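Local coordinates for peptidyl-tRNA hydrolase (Sulfolobus solfataricus, PDB 1XTY), which hydrolyses peptidyl-tRNAs, probably those that drop off the ribosome during protein synthesis, into an N-acyl amino acid and tRNA, at residues S10-G15 with T96-G101. Sequence-based numbering, arbitrary orientation.
Sequences SDIKMG and TITCLG
Ile-12 and Met-14 lay their side chains against Thr-98 where the loop joining strand 2-9 to helix 16-35 passes strand 97-106, which lies antiparallel beside strand 2-9 in the mixed sheet of this PTH2-family fold. From CB, Ile-12 sends its two branches to different partners. CG2 comes only loosely near Thr-96 CG2, at 4.4 Å. CG1 sits between the backbone N and the carbonyl carbon (chi1 55°), and the fully extended second torsion carries CD1 on to the strand. There CD1 rests 3.9 Å from Thr-98 CA and equally near Thr-98 CG2, the two side chains crossing at about a right angle; it also lies 4.0 Å from Ile-97 O. A beta-branched aliphatic side chain suits this place because its two methyls, CG2 and CD1, can touch Thr-96 and Thr-98 at once.

Threonine suits the other side because it has two characters: its methyl meets the loop, while OG1 turns to Gln-22 of helix 16-35, with which it hydrogen-bonds. Met-14, whose side chain also touches Ile-19 of that helix, brings SD to 4.1 Å from Thr-98 CB. Its chain then bends at chi3 (-82°), leaving CE 4.1 Å from Thr-98 O.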
loop_
_atom_site.group_PDB
_atom_site.type_symbol
_atom_site.label_atom_id
_atom_site.label_comp_id
_atom_site.label_asym_id
_atom_site.label_seq_id
_atom_site.Cartn_x
_atom_site.Cartn_y
_atom_site.Cartn_z
ATOM N N SER A 10 -7.371 2.930 -15.660
ATOM C CA SER A 10 -7.226 4.317 -16.085
ATOM C C SER A 10 -8.528 4.950 -16.576
ATOM O O SER A 10 -8.612 6.171 -16.698
ATOM C CB SER A 10 -6.180 4.410 -17.199
ATOM O OG SER A 10 -4.956 3.815 -16.802
ATOM N N ASP A 11 -9.540 4.132 -16.854
ATOM C CA ASP A 11 -10.808 4.653 -17.360
ATOM C C ASP A 11 -11.760 5.217 -16.313
ATOM O O ASP A 11 -12.781 5.809 -16.661
ATOM C CB ASP A 11 -11.534 3.595 -18.200
ATOM C CG ASP A 11 -11.787 2.311 -17.439
ATOM O OD1 ASP A 11 -12.559 1.469 -17.946
ATOM O OD2 ASP A 11 -11.213 2.136 -16.343
ATOM N N ILE A 12 -11.449 5.031 -15.037
ATOM C CA ILE A 12 -12.296 5.584 -13.990
ATOM C C ILE A 12 -11.565 6.799 -13.432
ATOM O O ILE A 12 -10.348 6.919 -13.581
ATOM C CB ILE A 12 -12.575 4.565 -12.858
ATOM C CG1 ILE A 12 -11.265 4.026 -12.291
ATOM C CG2 ILE A 12 -13.447 3.432 -13.385
ATOM C CD1 ILE A 12 -11.467 3.011 -11.182
ATOM N N LYS A 13 -12.302 7.702 -12.797
ATOM C CA LYS A 13 -11.704 8.915 -12.257
ATOM C C LYS A 13 -11.209 8.773 -10.824
ATOM O O LYS A 13 -11.995 8.562 -9.896
ATOM C CB LYS A 13 -12.706 10.069 -12.336
ATOM C CG LYS A 13 -12.169 11.394 -11.822
ATOM C CD LYS A 13 -13.192 12.504 -12.004
ATOM C CE LYS A 13 -12.674 13.830 -11.473
ATOM N NZ LYS A 13 -13.639 14.939 -11.729
ATOM N N MET A 14 -9.896 8.900 -10.653
ATOM C CA MET A 14 -9.277 8.804 -9.337
ATOM C C MET A 14 -8.124 9.793 -9.202
ATOM O O MET A 14 -7.239 9.838 -10.054
ATOM C CB MET A 14 -8.741 7.389 -9.094
ATOM C CG MET A 14 -9.792 6.296 -9.094
ATOM S SD MET A 14 -9.097 4.718 -8.543
ATOM C CE MET A 14 -8.340 4.120 -10.047
ATOM N N GLY A 15 -8.139 10.582 -8.131
ATOM C CA GLY A 15 -7.063 11.530 -7.898
ATOM C C GLY A 15 -5.857 10.763 -7.382
ATOM O O GLY A 15 -5.972 9.578 -7.067
ATOM N N THR A 96 -17.167 -0.695 -7.363
ATOM C CA THR A 96 -16.407 -0.457 -8.587
ATOM C C THR A 96 -14.988 -1.011 -8.445
ATOM O O THR A 96 -14.256 -0.633 -7.530
ATOM C CB THR A 96 -16.304 1.058 -8.891
ATOM O OG1 THR A 96 -17.621 1.618 -8.997
ATOM C CG2 THR A 96 -15.550 1.294 -10.186
ATOM N N ILE A 97 -14.602 -1.910 -9.346
ATOM C CA ILE A 97 -13.262 -2.486 -9.309
ATOM C C ILE A 97 -12.267 -1.402 -9.738
ATOM O O ILE A 97 -12.393 -0.824 -10.816
ATOM C CB ILE A 97 -13.164 -3.712 -10.246
ATOM C CG1 ILE A 97 -14.039 -4.844 -9.694
ATOM C CG2 ILE A 97 -11.711 -4.165 -10.385
ATOM C CD1 ILE A 97 -14.029 -6.114 -10.534
ATOM N N THR A 98 -11.283 -1.130 -8.886
ATOM C CA THR A 98 -10.298 -0.087 -9.164
ATOM C C THR A 98 -8.917 -0.594 -9.562
ATOM O O THR A 98 -8.202 0.068 -10.322
ATOM C CB THR A 98 -10.115 0.836 -7.940
ATOM O OG1 THR A 98 -9.655 0.063 -6.828
ATOM C CG2 THR A 98 -11.429 1.519 -7.572
ATOM N N CYS A 99 -8.523 -1.754 -9.042
ATOM C CA CYS A 99 -7.212 -2.288 -9.374
ATOM C C CYS A 99 -7.062 -3.759 -9.017
ATOM O O CYS A 99 -7.905 -4.342 -8.325
ATOM C CB CYS A 99 -6.112 -1.473 -8.682
ATOM S SG CYS A 99 -6.151 -1.512 -6.874
ATOM N N LEU A 100 -5.970 -4.337 -9.504
ATOM C CA LEU A 100 -5.647 -5.742 -9.301
ATOM C C LEU A 100 -4.211 -5.895 -8.803
ATOM O O LEU A 100 -3.276 -5.368 -9.408
ATOM C CB LEU A 100 -5.792 -6.499 -10.629
ATOM C CG LEU A 100 -5.290 -7.945 -10.688
ATOM C CD1 LEU A 100 -6.253 -8.859 -9.928
ATOM C CD2 LEU A 100 -5.186 -8.396 -12.143
ATOM N N GLY A 101 -4.036 -6.608 -7.699
ATOM C CA GLY A 101 -2.695 -6.836 -7.198
ATOM C C GLY A 101 -2.304 -8.259 -7.540
ATOM O O GLY A 101 -3.156 -9.149 -7.535
#